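Local structure of mucus binding proteinn (4MT5) at residues 152-158 with 178-183. The protein is a cell-surface protein that probably binds mucus glycoproteins of the gut through repeated domains, one of which is this fragment. Residues are numbered along the deposited sequence; the frame is centred on the assembly and turned at random.
Sequences VEGYTPN and VVYVGD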
ATOM      1  N   VAL A 152      24.948   0.485 -39.697  1.00 63.58           N
ATOM      2  CA  VAL A 152      25.475   1.719 -40.260  1.00 63.24           C
ATOM      3  C   VAL A 152      26.573   1.331 -41.240  1.00 63.04           C
ATOM      4  O   VAL A 152      27.602   0.781 -40.844  1.00 65.65           O
ATOM      5  CB  VAL A 152      26.051   2.647 -39.172  1.00 63.41           C
ATOM      6  CG1 VAL A 152      26.290   4.037 -39.737  1.00 63.09           C
ATOM      7  CG2 VAL A 152      25.108   2.721 -37.991  1.00 63.74           C
ATOM      8  N   GLU A 153      26.339   1.582 -42.523  1.00 62.50           N
ATOM      9  CA  GLU A 153      27.330   1.243 -43.533  1.00 67.12           C
ATOM     10  C   GLU A 153      28.542   2.122 -43.319  1.00 62.09           C
ATOM     11  O   GLU A 153      28.419   3.328 -43.109  1.00 60.87           O
ATOM     12  CB  GLU A 153      26.771   1.432 -44.942  1.00 69.06           C
ATOM     13  CG  GLU A 153      26.053   2.755 -45.137  1.00 68.43           C
ATOM     14  CD  GLU A 153      25.614   2.976 -46.569  1.00 69.83           C
ATOM     15  OE1 GLU A 153      24.807   3.908 -46.796  1.00 67.94           O
ATOM     16  OE2 GLU A 153      26.077   2.223 -47.460  1.00 71.28           O
ATOM     17  N   GLY A 154      29.715   1.508 -43.347  1.00 62.88           N
ATOM     18  CA  GLY A 154      30.949   2.233 -43.125  1.00 61.16           C
ATOM     19  C   GLY A 154      31.491   1.937 -41.748  1.00 61.62           C
ATOM     20  O   GLY A 154      32.643   2.255 -41.444  1.00 61.76           O
ATOM     21  N   TYR A 155      30.657   1.320 -40.913  1.00 64.77           N
ATOM     22  CA  TYR A 155      31.066   0.950 -39.556  1.00 67.31           C
ATOM     23  C   TYR A 155      30.622  -0.466 -39.182  1.00 63.94           C
ATOM     24  O   TYR A 155      29.729  -1.031 -39.817  1.00 65.44           O
ATOM     25  CB  TYR A 155      30.508   1.947 -38.533  1.00 63.33           C
ATOM     26  CG  TYR A 155      30.915   3.391 -38.761  1.00 61.50           C
ATOM     27  CD1 TYR A 155      32.009   3.941 -38.097  1.00 58.80           C
ATOM     28  CD2 TYR A 155      30.196   4.205 -39.629  1.00 56.56           C
ATOM     29  CE1 TYR A 155      32.374   5.258 -38.295  1.00 54.18           C
ATOM     30  CE2 TYR A 155      30.557   5.522 -39.835  1.00 54.01           C
ATOM     31  CZ  TYR A 155      31.643   6.044 -39.164  1.00 52.31           C
ATOM     32  OH  TYR A 155      32.000   7.357 -39.376  1.00 54.01           O
ATOM     33  N   THR A 156      31.271  -1.039 -38.170  1.00 59.53           N
ATOM     34  CA  THR A 156      30.789  -2.261 -37.533  1.00 60.74           C
ATOM     35  C   THR A 156      30.900  -2.118 -36.020  1.00 64.03           C
ATOM     36  O   THR A 156      31.994  -1.867 -35.498  1.00 58.52           O
ATOM     37  CB  THR A 156      31.560  -3.531 -37.959  1.00 57.98           C
ATOM     38  OG1 THR A 156      32.864  -3.531 -37.361  1.00 62.35           O
ATOM     39  CG2 THR A 156      31.655  -3.645 -39.483  1.00 57.09           C
ATOM     40  N   PRO A 157      29.759  -2.281 -35.316  1.00 64.68           N
ATOM     41  CA  PRO A 157      29.609  -2.186 -33.854  1.00 60.53           C
ATOM     42  C   PRO A 157      30.329  -3.298 -33.088  1.00 61.07           C
ATOM     43  O   PRO A 157      30.443  -4.415 -33.594  1.00 61.11           O
ATOM     44  CB  PRO A 157      28.096  -2.308 -33.654  1.00 63.95           C
ATOM     45  CG  PRO A 157      27.603  -3.027 -34.866  1.00 62.92           C
ATOM     46  CD  PRO A 157      28.473  -2.552 -35.984  1.00 61.41           C
ATOM     47  N   ASN A 158      30.801  -2.991 -31.881  1.00 63.32           N
ATOM     48  CA  ASN A 158      31.544  -3.960 -31.066  1.00 63.83           C
ATOM     49  C   ASN A 158      30.666  -4.972 -30.316  1.00 69.72           C
ATOM     50  O   ASN A 158      31.183  -5.896 -29.678  1.00 70.00           O
ATOM     51  CB  ASN A 158      32.514  -3.257 -30.098  1.00 65.61           C
ATOM     52  CG  ASN A 158      31.840  -2.172 -29.252  1.00 68.82           C
ATOM     53  OD1 ASN A 158      30.609  -2.041 -29.230  1.00 62.79           O
ATOM     54  ND2 ASN A 158      32.656  -1.391 -28.542  1.00 66.35           N
ATOM     55  N   VAL A 178      27.030   1.194 -27.143  1.00 54.29           N
ATOM     56  CA  VAL A 178      27.559   0.489 -28.314  1.00 58.59           C
ATOM     57  C   VAL A 178      28.507   1.385 -29.124  1.00 59.02           C
ATOM     58  O   VAL A 178      28.134   2.495 -29.519  1.00 54.65           O
ATOM     59  CB  VAL A 178      26.434   0.017 -29.253  1.00 58.36           C
ATOM     60  CG1 VAL A 178      26.957  -1.025 -30.227  1.00 61.93           C
ATOM     61  CG2 VAL A 178      25.303  -0.550 -28.463  1.00 61.58           C
ATOM     62  N   VAL A 179      29.725   0.900 -29.376  1.00 63.66           N
ATOM     63  CA  VAL A 179      30.725   1.673 -30.120  1.00 62.35           C
ATOM     64  C   VAL A 179      30.939   1.122 -31.527  1.00 60.18           C
ATOM     65  O   VAL A 179      31.242  -0.057 -31.710  1.00 56.96           O
ATOM     66  CB  VAL A 179      32.090   1.736 -29.399  1.00 56.13           C
ATOM     67  CG1 VAL A 179      33.030   2.643 -30.155  1.00 59.81           C
ATOM     68  CG2 VAL A 179      31.927   2.234 -27.982  1.00 54.74           C
ATOM     69  N   TYR A 180      30.777   1.994 -32.513  1.00 59.78           N
ATOM     70  CA  TYR A 180      30.953   1.631 -33.910  1.00 60.77           C
ATOM     71  C   TYR A 180      32.371   1.942 -34.389  1.00 65.53           C
ATOM     72  O   TYR A 180      32.840   3.078 -34.270  1.00 67.01           O
ATOM     73  CB  TYR A 180      29.938   2.382 -34.772  1.00 58.79           C
ATOM     74  CG  TYR A 180      28.556   1.760 -34.792  1.00 64.52           C
ATOM     75  CD1 TYR A 180      28.103   1.056 -35.910  1.00 64.13           C
ATOM     76  CD2 TYR A 180      27.700   1.879 -33.697  1.00 62.81           C
ATOM     77  CE1 TYR A 180      26.840   0.488 -35.938  1.00 66.01           C
ATOM     78  CE2 TYR A 180      26.429   1.308 -33.713  1.00 62.42           C
ATOM     79  CZ  TYR A 180      26.007   0.615 -34.836  1.00 65.04           C
ATOM     80  OH  TYR A 180      24.753   0.050 -34.861  1.00 60.74           O
ATOM     81  N   VAL A 181      33.052   0.929 -34.924  1.00 68.10           N
ATOM     82  CA  VAL A 181      34.405   1.102 -35.458  1.00 63.69           C
ATOM     83  C   VAL A 181      34.362   1.341 -36.965  1.00 59.28           C
ATOM     84  O   VAL A 181      33.689   0.619 -37.697  1.00 59.12           O
ATOM     85  CB  VAL A 181      35.303  -0.119 -35.143  1.00 60.68           C
ATOM     86  CG1 VAL A 181      36.601  -0.039 -35.917  1.00 58.99           C
ATOM     87  CG2 VAL A 181      35.569  -0.217 -33.637  1.00 55.46           C
ATOM     88  N   GLY A 182      35.068   2.368 -37.423  1.00 64.01           N
ATOM     89  CA  GLY A 182      35.139   2.665 -38.844  1.00 66.25           C
ATOM     90  C   GLY A 182      35.805   1.571 -39.666  1.00 64.82           C
ATOM     91  O   GLY A 182      36.796   0.971 -39.241  1.00 66.42           O
ATOM     92  N   ASP A 183      35.262   1.313 -40.852  1.00 63.43           N
ATOM     93  CA  ASP A 183      35.797   0.268 -41.726  1.00 70.21           C
ATOM     94  C   ASP A 183      37.170   0.632 -42.316  1.00 67.29           C
ATOM     95  O   ASP A 183      37.291   1.588 -43.089  1.00 63.73           O
ATOM     96  CB  ASP A 183      34.783  -0.103 -42.825  1.00 69.05           C
ATOM     97  CG  ASP A 183      33.601  -0.925 -42.285  1.00 70.01           C
ATOM     98  OD1 ASP A 183      33.748  -1.555 -41.207  1.00 67.24           O
ATOM     99  OD2 ASP A 183      32.528  -0.948 -42.941  1.00 67.78           O
TER
HETATM  100  O   HOH W   1      35.102  -2.439 -39.349  1.00 57.57           O
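P157 sets its CB over one face of the Y180 ring where two antiparallel strands, 155-157 and the end of 174-182, meet within the Muc B2-like domain, a member of the ubiquitin-like beta-grasp class, at one end of the elongated chain. P157 CB sits 3.8 Å from the centroid of the Y180 ring, only 11° off the normal, a CH-pi contact. Proline suits this non-hydrogen-bonded position, since it needs no N-H there and offers a stiff apolar ring. V152 CG2 reaches the same tyrosine obliquely, 3.5 Å from Y180 CE1, while Y155 CB comes in at the ring's edge. With CG anti to the carbonyl carbon (chi1 -81°), the Y180 ring lies beneath P157, and its OH hydrogen-bonds the carbonyl O of P150. Were Y180 replaced by an alanine, P157 and V152 would probably lose the ring they pack on, and the P150 carbonyl its tyrosine donor.

The backbone supplies the frame. T156 and V181 form the hydrogen-bonded pair: T156 N reaches V181 O, and V181 N returns to T156 O, each at 3.0 Å. Beyond them D183 N binds G154 O in the type II turn from V152 to Y155; G154, with its positive phi of 105°, fits where a CB would run into the carbonyl O of E153. On the other flank of strand 174-182, strand 85-96 pairs in parallel, with V96 bonded to Y180.

At the opposite end N158 grips V179 twice. A chi1 of 52° turns the amide back to the strand, a task suited to short, polar asparagine. N158 N donates to V179 O, and N158 OD1 accepts V179 N at 3.1 Å, from above the carbonyl plane.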